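Local coordinates for uncharacterized conserved protein (Thermotoga maritima, PDB 2ZBV), which binds adenosine and, as a member of the SAM hydrolase and SAM-dependent halogenase family, probably cleaves S-adenosyl-L-methionine with a small nucleophile, at residues 41-46 against 156-161; 66-71 against 91-96; 46-51 against 96-101. One frame throughout, in Å; residues are numbered along the deposited sequence.

Contact 1. Residues 41-46 against 156-161; sequences FNVRKA and EVLKMR. With ADN (adenosine), chain D.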
loop_
_atom_site.group_PDB
_atom_site.type_symbol
_atom_site.label_atom_id
_atom_site.label_comp_id
_atom_site.label_asym_id
_atom_site.label_seq_id
_atom_site.Cartn_x
_atom_site.Cartn_y
_atom_site.Cartn_z
ATOM N N PHE A 41 -10.958 -13.964 -0.098
ATOM C CA PHE A 41 -11.151 -15.376 0.228
ATOM C C PHE A 41 -10.228 -16.365 -0.472
ATOM O O PHE A 41 -10.394 -17.577 -0.309
ATOM C CB PHE A 41 -12.606 -15.797 -0.059
ATOM C CG PHE A 41 -13.599 -14.656 -0.038
ATOM C CD1 PHE A 41 -13.704 -13.817 1.066
ATOM C CD2 PHE A 41 -14.414 -14.410 -1.144
ATOM C CE1 PHE A 41 -14.601 -12.753 1.067
ATOM C CE2 PHE A 41 -15.320 -13.345 -1.152
ATOM C CZ PHE A 41 -15.411 -12.514 -0.041
ATOM N N ASN A 42 -9.248 -15.888 -1.235
ATOM C CA ASN A 42 -8.391 -16.831 -1.956
ATOM C C ASN A 42 -7.287 -17.465 -1.109
ATOM O O ASN A 42 -6.107 -17.095 -1.210
ATOM C CB ASN A 42 -7.771 -16.164 -3.186
ATOM C CG ASN A 42 -7.327 -17.176 -4.226
ATOM O OD1 ASN A 42 -6.823 -18.241 -3.887
ATOM N ND2 ASN A 42 -7.505 -16.840 -5.499
ATOM N N VAL A 43 -7.676 -18.437 -0.288
ATOM C CA VAL A 43 -6.727 -19.122 0.576
ATOM C C VAL A 43 -5.672 -19.887 -0.223
ATOM O O VAL A 43 -4.525 -19.979 0.192
ATOM C CB VAL A 43 -7.456 -20.093 1.546
ATOM C CG1 VAL A 43 -8.355 -19.309 2.491
ATOM C CG2 VAL A 43 -8.274 -21.087 0.763
ATOM N N ARG A 44 -6.048 -20.439 -1.370
ATOM C CA ARG A 44 -5.075 -21.172 -2.184
ATOM C C ARG A 44 -3.920 -20.254 -2.588
ATOM O O ARG A 44 -2.749 -20.626 -2.473
ATOM C CB ARG A 44 -5.734 -21.749 -3.441
ATOM C CG ARG A 44 -4.782 -22.603 -4.289
ATOM C CD ARG A 44 -5.529 -23.325 -5.401
ATOM N NE ARG A 44 -6.577 -24.200 -4.875
ATOM C CZ ARG A 44 -6.354 -25.336 -4.217
ATOM N NH1 ARG A 44 -5.112 -25.752 -4.000
ATOM N NH2 ARG A 44 -7.375 -26.053 -3.765
ATOM N N LYS A 45 -4.256 -19.057 -3.067
ATOM C CA LYS A 45 -3.242 -18.081 -3.473
ATOM C C LYS A 45 -2.408 -17.662 -2.260
ATOM O O LYS A 45 -1.175 -17.615 -2.313
ATOM C CB LYS A 45 -3.914 -16.846 -4.088
ATOM C CG LYS A 45 -3.081 -15.565 -3.992
ATOM C CD LYS A 45 -1.770 -15.675 -4.743
ATOM C CE LYS A 45 -1.856 -15.012 -6.102
ATOM N NZ LYS A 45 -2.106 -13.540 -6.020
ATOM N N ALA A 46 -3.085 -17.359 -1.165
ATOM C CA ALA A 46 -2.389 -16.958 0.051
ATOM C C ALA A 46 -1.403 -18.039 0.532
ATOM O O ALA A 46 -0.310 -17.716 0.994
ATOM C CB ALA A 46 -3.407 -16.640 1.158
ATOM N N GLU A 156 -6.468 -28.811 8.567
ATOM C CA GLU A 156 -7.103 -28.898 7.256
ATOM C C GLU A 156 -6.062 -28.706 6.163
ATOM O O GLU A 156 -5.196 -27.843 6.264
ATOM C CB GLU A 156 -8.199 -27.838 7.114
ATOM C CG GLU A 156 -9.436 -28.095 7.969
ATOM C CD GLU A 156 -10.168 -29.368 7.572
ATOM O OE1 GLU A 156 -10.589 -29.471 6.400
ATOM O OE2 GLU A 156 -10.321 -30.269 8.426
ATOM N N VAL A 157 -6.153 -29.516 5.117
ATOM C CA VAL A 157 -5.210 -29.439 4.012
ATOM C C VAL A 157 -5.915 -29.151 2.696
ATOM O O VAL A 157 -6.974 -29.708 2.421
ATOM C CB VAL A 157 -4.426 -30.763 3.865
ATOM C CG1 VAL A 157 -3.508 -30.695 2.657
ATOM C CG2 VAL A 157 -3.620 -31.031 5.132
ATOM N N LEU A 158 -5.323 -28.273 1.893
ATOM C CA LEU A 158 -5.873 -27.929 0.590
ATOM C C LEU A 158 -5.503 -29.024 -0.400
ATOM O O LEU A 158 -4.325 -29.354 -0.558
ATOM C CB LEU A 158 -5.295 -26.603 0.086
ATOM C CG LEU A 158 -5.780 -25.305 0.730
ATOM C CD1 LEU A 158 -5.083 -24.122 0.065
ATOM C CD2 LEU A 158 -7.290 -25.191 0.570
ATOM N N LYS A 159 -6.500 -29.592 -1.063
ATOM C CA LYS A 159 -6.231 -30.634 -2.040
ATOM C C LYS A 159 -5.497 -30.018 -3.223
ATOM O O LYS A 159 -6.023 -29.133 -3.893
ATOM C CB LYS A 159 -7.536 -31.284 -2.511
ATOM C CG LYS A 159 -8.206 -32.159 -1.459
ATOM C CD LYS A 159 -9.488 -32.788 -1.988
ATOM C CE LYS A 159 -10.134 -33.678 -0.937
ATOM N NZ LYS A 159 -10.422 -32.923 0.316
HETATM N N MSE A 160 -4.275 -30.479 -3.465
HETATM C CA MSE A 160 -3.480 -29.968 -4.574
HETATM C C MSE A 160 -2.828 -31.101 -5.343
HETATM O O MSE A 160 -2.281 -32.028 -4.749
HETATM C CB MSE A 160 -2.371 -29.049 -4.070
HETATM C CG MSE A 160 -2.808 -27.965 -3.119
HETATM SE SE MSE A 160 -1.307 -26.821 -2.710
HETATM C CE MSE A 160 -2.104 -25.113 -3.173
ATOM N N ARG A 161 -2.878 -31.016 -6.666
ATOM C CA ARG A 161 -2.264 -32.025 -7.515
ATOM C C ARG A 161 -0.779 -31.685 -7.610
ATOM O O ARG A 161 -0.393 -30.770 -8.340
ATOM C CB ARG A 161 -2.903 -31.997 -8.905
ATOM C CG ARG A 161 -2.264 -32.933 -9.915
ATOM C CD ARG A 161 -2.885 -32.747 -11.290
ATOM N NE ARG A 161 -2.212 -33.541 -12.313
ATOM C CZ ARG A 161 -2.184 -34.871 -12.336
ATOM N NH1 ARG A 161 -2.797 -35.570 -11.388
ATOM N NH2 ARG A 161 -1.543 -35.503 -13.309
HETATM O "O5'" ADN D . -12.265 -11.345 9.555
HETATM C "C5'" ADN D . -11.530 -11.061 8.359
HETATM C "C4'" ADN D . -11.948 -12.037 7.262
HETATM O "O4'" ADN D . -13.361 -11.907 6.918
HETATM C "C3'" ADN D . -11.177 -11.823 5.938
HETATM O "O3'" ADN D . -9.992 -12.616 5.907
HETATM C "C2'" ADN D . -12.217 -12.212 4.864
HETATM O "O2'" ADN D . -11.779 -13.326 4.085
HETATM C "C1'" ADN D . -13.501 -12.532 5.626
HETATM N N9 ADN D . -14.663 -11.983 4.906
HETATM C C8 ADN D . -14.958 -10.646 4.736
HETATM N N7 ADN D . -16.050 -10.507 4.049
HETATM C C5 ADN D . -16.532 -11.728 3.729
HETATM C C6 ADN D . -17.663 -12.201 3.006
HETATM N N6 ADN D . -18.568 -11.309 2.444
HETATM N N1 ADN D . -17.833 -13.536 2.880
HETATM C C2 ADN D . -16.968 -14.420 3.419
HETATM N N3 ADN D . -15.895 -14.015 4.105
HETATM C C4 ADN D . -15.644 -12.698 4.281
#
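Asn42 OD1 is held by one firm hydrogen bond, from Lys45 N at 2.8 Å and nearly straight at 160°, although the donor stands above the carbonyl plane. This is an N-cap: Asn42 sits immediately before helix 43-54, and its main-chain O accepts a hydrogen bond from Ala46 N as well. Across the contact the grip is looser. The Arg44 chain starts with CG anti to the backbone N (chi1 -176°) and folds at chi3 (-59°), so that its guanidinium meets residues 159 and 160. NH2 of Arg44 gives a weak hydrogen bond of 3.4 Å to Lys159 O. NH1 of Arg44 carries the tip-to-tip meeting with the selenomethionine Met160: Met160 CE comes to 3.2 Å from NH1, and Met160 CG lies in the guanidinium plane at its edge. Met160 is poorly ordered, so this end is less sharply fixed. Leu158 provides the apolar part. It points at the helix start, setting CD1 3.7 Å from Arg44 CA, while its CD2 lies 4.2 Å from Val43 CG2. Its backbone N is hydrogen-bonded to Thr97 OG1. Just before the cap, Phe41 turns to adenosine: CE1 comes within 3.4 Å of the base at C4, and the ribose O2' lies in the ring plane at the edge. Leu244 of the second subunit packs on the same ring. A capped helix start thus joins the connection leading to strand 164-166 to one wall of an intersubunit adenosine pocket.

Contact 2. Residues 66-71 against 91-96; sequences VVDYGV and PDNGVL. With ADN (adenosine), chain D.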
loop_
_atom_site.group_PDB
_atom_site.type_symbol
_atom_site.label_atom_id
_atom_site.label_comp_id
_atom_site.label_asym_id
_atom_site.label_seq_id
_atom_site.Cartn_x
_atom_site.Cartn_y
_atom_site.Cartn_z
ATOM N N VAL A 66 -4.194 -13.986 7.748
ATOM C CA VAL A 66 -5.638 -13.944 7.849
ATOM C C VAL A 66 -6.413 -13.758 6.546
ATOM O O VAL A 66 -6.669 -12.635 6.103
ATOM C CB VAL A 66 -6.091 -12.845 8.852
ATOM C CG1 VAL A 66 -7.590 -12.958 9.109
ATOM C CG2 VAL A 66 -5.330 -12.987 10.169
ATOM N N VAL A 67 -6.763 -14.889 5.942
ATOM C CA VAL A 67 -7.602 -14.970 4.739
ATOM C C VAL A 67 -8.561 -15.962 5.380
ATOM O O VAL A 67 -8.330 -17.176 5.386
ATOM C CB VAL A 67 -6.860 -15.592 3.554
ATOM C CG1 VAL A 67 -7.787 -15.655 2.339
ATOM C CG2 VAL A 67 -5.626 -14.758 3.230
ATOM N N ASP A 68 -9.637 -15.423 5.934
ATOM C CA ASP A 68 -10.552 -16.216 6.737
ATOM C C ASP A 68 -12.045 -16.084 6.416
ATOM O O ASP A 68 -12.799 -15.489 7.176
ATOM C CB ASP A 68 -10.236 -15.803 8.184
ATOM C CG ASP A 68 -10.916 -16.644 9.221
ATOM O OD1 ASP A 68 -11.329 -17.784 8.919
ATOM O OD2 ASP A 68 -11.001 -16.144 10.364
ATOM N N TYR A 69 -12.480 -16.664 5.301
ATOM C CA TYR A 69 -13.894 -16.577 4.917
ATOM C C TYR A 69 -14.809 -17.268 5.928
ATOM O O TYR A 69 -15.995 -16.951 6.014
ATOM C CB TYR A 69 -14.101 -17.195 3.529
ATOM C CG TYR A 69 -13.690 -18.655 3.452
ATOM C CD1 TYR A 69 -14.579 -19.673 3.792
ATOM C CD2 TYR A 69 -12.397 -19.009 3.074
ATOM C CE1 TYR A 69 -14.189 -21.016 3.761
ATOM C CE2 TYR A 69 -11.993 -20.341 3.041
ATOM C CZ TYR A 69 -12.890 -21.339 3.386
ATOM O OH TYR A 69 -12.474 -22.650 3.377
ATOM N N GLY A 70 -14.261 -18.209 6.693
ATOM C CA GLY A 70 -15.063 -18.930 7.672
ATOM C C GLY A 70 -15.015 -18.304 9.052
ATOM O O GLY A 70 -15.354 -18.943 10.054
ATOM N N VAL A 71 -14.595 -17.045 9.107
ATOM C CA VAL A 71 -14.502 -16.336 10.369
ATOM C C VAL A 71 -15.845 -16.426 11.107
ATOM O O VAL A 71 -16.907 -16.233 10.513
ATOM C CB VAL A 71 -14.117 -14.849 10.135
ATOM C CG1 VAL A 71 -15.232 -14.128 9.359
ATOM C CG2 VAL A 71 -13.838 -14.160 11.463
ATOM N N PRO A 91 -6.214 -19.183 10.577
ATOM C CA PRO A 91 -7.409 -20.015 10.709
ATOM C C PRO A 91 -7.067 -21.386 10.140
ATOM O O PRO A 91 -6.214 -21.504 9.254
ATOM C CB PRO A 91 -8.442 -19.275 9.860
ATOM C CG PRO A 91 -7.602 -18.633 8.791
ATOM C CD PRO A 91 -6.438 -18.098 9.601
ATOM N N ASP A 92 -7.720 -22.421 10.655
ATOM C CA ASP A 92 -7.484 -23.783 10.188
ATOM C C ASP A 92 -8.312 -24.042 8.920
ATOM O O ASP A 92 -9.222 -24.870 8.923
ATOM C CB ASP A 92 -7.867 -24.779 11.298
ATOM C CG ASP A 92 -7.662 -26.226 10.889
ATOM O OD1 ASP A 92 -6.636 -26.527 10.239
ATOM O OD2 ASP A 92 -8.523 -27.067 11.224
ATOM N N ASN A 93 -7.993 -23.332 7.839
ATOM C CA ASN A 93 -8.733 -23.490 6.587
ATOM C C ASN A 93 -7.871 -23.920 5.406
ATOM O O ASN A 93 -8.315 -23.859 4.259
ATOM C CB ASN A 93 -9.449 -22.186 6.229
ATOM C CG ASN A 93 -8.480 -21.031 6.016
ATOM O OD1 ASN A 93 -7.262 -21.232 5.946
ATOM N ND2 ASN A 93 -9.015 -19.821 5.913
ATOM N N GLY A 94 -6.639 -24.341 5.676
ATOM C CA GLY A 94 -5.772 -24.778 4.598
ATOM C C GLY A 94 -4.764 -23.747 4.110
ATOM O O GLY A 94 -3.910 -24.072 3.287
ATOM N N VAL A 95 -4.845 -22.510 4.599
ATOM C CA VAL A 95 -3.898 -21.486 4.160
ATOM C C VAL A 95 -2.439 -21.850 4.499
ATOM O O VAL A 95 -1.507 -21.433 3.805
ATOM C CB VAL A 95 -4.261 -20.077 4.736
ATOM C CG1 VAL A 95 -4.057 -20.025 6.261
ATOM C CG2 VAL A 95 -3.423 -19.010 4.039
ATOM N N LEU A 96 -2.241 -22.655 5.544
ATOM C CA LEU A 96 -0.890 -23.065 5.944
ATOM C C LEU A 96 -0.442 -24.363 5.279
ATOM O O LEU A 96 0.573 -24.945 5.669
ATOM C CB LEU A 96 -0.807 -23.233 7.465
ATOM C CG LEU A 96 -1.123 -21.988 8.301
ATOM C CD1 LEU A 96 -0.947 -22.299 9.784
ATOM C CD2 LEU A 96 -0.213 -20.837 7.869
HETATM O "O5'" ADN D . -12.265 -11.345 9.555
HETATM C "C5'" ADN D . -11.530 -11.061 8.359
HETATM C "C4'" ADN D . -11.948 -12.037 7.262
HETATM O "O4'" ADN D . -13.361 -11.907 6.918
HETATM C "C3'" ADN D . -11.177 -11.823 5.938
HETATM O "O3'" ADN D . -9.992 -12.616 5.907
HETATM C "C2'" ADN D . -12.217 -12.212 4.864
HETATM O "O2'" ADN D . -11.779 -13.326 4.085
HETATM C "C1'" ADN D . -13.501 -12.532 5.626
HETATM N N9 ADN D . -14.663 -11.983 4.906
HETATM C C8 ADN D . -14.958 -10.646 4.736
HETATM N N7 ADN D . -16.050 -10.507 4.049
HETATM C C5 ADN D . -16.532 -11.728 3.729
HETATM C C6 ADN D . -17.663 -12.201 3.006
HETATM N N6 ADN D . -18.568 -11.309 2.444
HETATM N N1 ADN D . -17.833 -13.536 2.880
HETATM C C2 ADN D . -16.968 -14.420 3.419
HETATM N N3 ADN D . -15.895 -14.015 4.105
HETATM C C4 ADN D . -15.644 -12.698 4.281
HETATM O O HOH W 1 -11.583 -19.380 7.001
HETATM O O HOH W 2 -10.155 -23.395 2.424
#
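Water 1 sits 4.0 Å off the Tyr69 ring, centred on one face, and water 2 lies at the ring edge and in plane. The Asn93 amide is turned only 13° from that ring but crosses it obliquely, ND2 approaching CE2 of Tyr69. Asn93 CG occupies the crowded position between backbone N and carbonyl carbon (chi1 61°), which aims the amide at residues 66-71. ND2 of Asn93 donates twice, to Val67 O at 2.8 Å, with the acceptor in the amide plane, and to water 1 at 2.8 Å. OD1 of Asn93 accepts from Val95 N at 3.0 Å, an Asx turn that fixes the amide's rotation. Water 1 also accepts from Gly70 N and donates to Asp68 OD1, only 2.5 Å away, bridging the type I turn of Asp68 to Val71 to the facing loop. Water 2 links Tyr69 OH with Asn93 O. The Pro91 ring lies alongside the Asp68 carboxylate, the two running in opposite senses, with Pro91 CB 3.4 Å from Asp68 OD1. OD2 of Asp68 forms a salt bridge with Arg75, consistent with an ionised carboxylate, while the backbone N of Asp68 donates to adenosine O3' at 2.8 Å. Val67 O and Asp68 N belong to one peptide group, so the bond from Asn93 ND2 is consistent with fixing, and perhaps polarising, the N-H that meets O3'.

Contact 3. Residues 46-51 against 96-101; sequences ASHVLY and LTVVAE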
loop_
_atom_site.group_PDB
_atom_site.type_symbol
_atom_site.label_atom_id
_atom_site.label_comp_id
_atom_site.label_asym_id
_atom_site.label_seq_id
_atom_site.Cartn_x
_atom_site.Cartn_y
_atom_site.Cartn_z
ATOM N N ALA A 46 -3.085 -17.359 -1.165
ATOM C CA ALA A 46 -2.389 -16.958 0.051
ATOM C C ALA A 46 -1.403 -18.039 0.532
ATOM O O ALA A 46 -0.310 -17.716 0.994
ATOM C CB ALA A 46 -3.407 -16.640 1.158
ATOM N N SER A 47 -1.776 -19.313 0.406
ATOM C CA SER A 47 -0.902 -20.398 0.870
ATOM C C SER A 47 0.421 -20.375 0.114
ATOM O O SER A 47 1.481 -20.591 0.695
ATOM C CB SER A 47 -1.595 -21.771 0.734
ATOM O OG SER A 47 -1.711 -22.218 -0.611
ATOM N N HIS A 48 0.360 -20.087 -1.182
ATOM C CA HIS A 48 1.567 -19.998 -2.007
ATOM C C HIS A 48 2.405 -18.763 -1.679
ATOM O O HIS A 48 3.620 -18.864 -1.497
ATOM C CB HIS A 48 1.190 -19.973 -3.488
ATOM C CG HIS A 48 0.748 -21.301 -4.014
ATOM N ND1 HIS A 48 1.599 -22.381 -4.104
ATOM C CD2 HIS A 48 -0.454 -21.725 -4.472
ATOM C CE1 HIS A 48 0.939 -23.415 -4.596
ATOM N NE2 HIS A 48 -0.308 -23.043 -4.828
ATOM N N VAL A 49 1.760 -17.598 -1.623
ATOM C CA VAL A 49 2.460 -16.347 -1.305
ATOM C C VAL A 49 3.150 -16.447 0.058
ATOM O O VAL A 49 4.276 -15.984 0.233
ATOM C CB VAL A 49 1.489 -15.132 -1.261
ATOM C CG1 VAL A 49 2.247 -13.890 -0.797
ATOM C CG2 VAL A 49 0.892 -14.872 -2.659
ATOM N N LEU A 50 2.464 -17.054 1.019
ATOM C CA LEU A 50 3.002 -17.221 2.371
ATOM C C LEU A 50 4.304 -18.015 2.352
ATOM O O LEU A 50 5.317 -17.591 2.903
ATOM C CB LEU A 50 1.991 -17.957 3.250
ATOM C CG LEU A 50 2.493 -18.335 4.645
ATOM C CD1 LEU A 50 2.747 -17.069 5.452
ATOM C CD2 LEU A 50 1.445 -19.217 5.338
ATOM N N TYR A 51 4.278 -19.177 1.718
ATOM C CA TYR A 51 5.486 -19.991 1.655
ATOM C C TYR A 51 6.649 -19.245 0.999
ATOM O O TYR A 51 7.731 -19.134 1.568
ATOM C CB TYR A 51 5.220 -21.284 0.893
ATOM C CG TYR A 51 6.491 -22.037 0.584
ATOM C CD1 TYR A 51 7.303 -22.522 1.611
ATOM C CD2 TYR A 51 6.905 -22.230 -0.734
ATOM C CE1 TYR A 51 8.500 -23.180 1.332
ATOM C CE2 TYR A 51 8.105 -22.887 -1.024
ATOM C CZ TYR A 51 8.893 -23.356 0.013
ATOM O OH TYR A 51 10.078 -23.988 -0.270
ATOM N N LEU A 96 -2.241 -22.655 5.544
ATOM C CA LEU A 96 -0.890 -23.065 5.944
ATOM C C LEU A 96 -0.442 -24.363 5.279
ATOM O O LEU A 96 0.573 -24.945 5.669
ATOM C CB LEU A 96 -0.807 -23.233 7.465
ATOM C CG LEU A 96 -1.123 -21.988 8.301
ATOM C CD1 LEU A 96 -0.947 -22.299 9.784
ATOM C CD2 LEU A 96 -0.213 -20.837 7.869
ATOM N N THR A 97 -1.190 -24.804 4.273
ATOM C CA THR A 97 -0.884 -26.043 3.565
ATOM C C THR A 97 0.531 -26.141 2.994
ATOM O O THR A 97 1.225 -27.141 3.219
ATOM C CB THR A 97 -1.874 -26.283 2.405
ATOM O OG1 THR A 97 -3.172 -26.565 2.933
ATOM C CG2 THR A 97 -1.427 -27.455 1.542
ATOM N N VAL A 98 0.961 -25.113 2.263
ATOM C CA VAL A 98 2.282 -25.139 1.644
ATOM C C VAL A 98 3.448 -25.096 2.635
ATOM O O VAL A 98 4.375 -25.895 2.520
ATOM C CB VAL A 98 2.437 -24.004 0.593
ATOM C CG1 VAL A 98 3.724 -24.214 -0.212
ATOM C CG2 VAL A 98 1.227 -23.990 -0.354
ATOM N N VAL A 99 3.425 -24.186 3.607
ATOM C CA VAL A 99 4.525 -24.144 4.571
ATOM C C VAL A 99 4.598 -25.456 5.357
ATOM O O VAL A 99 5.689 -25.953 5.641
ATOM C CB VAL A 99 4.394 -22.979 5.576
ATOM C CG1 VAL A 99 4.697 -21.661 4.881
ATOM C CG2 VAL A 99 2.993 -22.969 6.199
ATOM N N ALA A 100 3.435 -26.008 5.701
ATOM C CA ALA A 100 3.365 -27.276 6.428
ATOM C C ALA A 100 4.024 -28.390 5.617
ATOM O O ALA A 100 4.788 -29.191 6.147
ATOM C CB ALA A 100 1.912 -27.649 6.703
ATOM N N GLU A 101 3.710 -28.432 4.328
ATOM C CA GLU A 101 4.241 -29.451 3.432
ATOM C C GLU A 101 5.724 -29.271 3.121
ATOM O O GLU A 101 6.472 -30.247 3.062
ATOM C CB GLU A 101 3.434 -29.456 2.128
ATOM C CG GLU A 101 3.988 -30.359 1.030
ATOM C CD GLU A 101 3.917 -31.839 1.376
ATOM O OE1 GLU A 101 4.376 -32.664 0.555
ATOM O OE2 GLU A 101 3.402 -32.182 2.464
HETATM O O HOH W 3 1.091 -22.185 3.105
#
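Ser47 opens the meeting from helix 43-54. Its CB points at 96-101, and OG, in the crowded position between backbone N and carbonyl carbon, touches Val98 CG2 at 3.4 Å while hydrogen-bonded to Arg44 O one turn back. The carbonyl O of Ser47 also receives a hydrogen bond of 2.9 Å from water 3. That water accepts from Val99 N at 3.1 Å, so one solvent molecule ties the side of helix 43-54 to a backbone N-H in the first turn of helix 97-103. His48 starts away from helix 97-103, but its ring swings back with CG beside the backbone N (chi1 -74°). Val98 CG2 then lies over one face of the imidazole, the valine crossing it at about a right angle. Met160 touches His48 too. The two short helical segments approach to 8.2 Å between axes and run at 46° to one another, a close packing of neighbouring helices on the mixed sheet of the N-terminal alpha/beta domain: Leu50, Leu96 and Val99 all rest on Phe88 of strand 87-91, and Leu50 also reaches Phe63 and Val65 of the neighbouring strand 62-66 and Leu5 of strand 2-6 beyond it. Leu50 itself has CG anti to the backbone N, and its CD2 meets Leu96 CD2 at 3.4 Å, tighter than usual carbon contact. Its CG stands 4.0 Å from Val99 CG1, the two side chains crossing nearly perpendicularly. Leu96, the N-cap residue of helix 97-103, points its CB away yet brings CD2 round to Leu50. At Tyr51, CB abuts Val98 CG1 at 3.5 Å, and Val99 CG1 reaches CA at 3.7 Å and lies at the ring edge, near its plane. The Tyr51 ring also meets that of Tyr103, planes about 55° apart.

From the N terminus, the chain first supplies 41-46 and 46-51, successive parts of one stretch that share Ala46 in helix 43-54. Strand 62-66 then leads into 66-71, and a strand hairpin later 91-96 returns to it: contact 2 closes the smallest loop. Contact 3 closes next, at 96-101, enclosing contact 2 and sharing Leu96 with it. Contact 1 closes last, through 156-161, and surrounds both; none cross. Hydrogen bonds from Thr97 to Leu158 and from Glu156 to Asp92 stitch the outer loop onto the inner ones. Together they join the central sheet, two helices and the connection from helix 127-140 to strand 164-166, with contacts 1 and 2 both reaching adenosine.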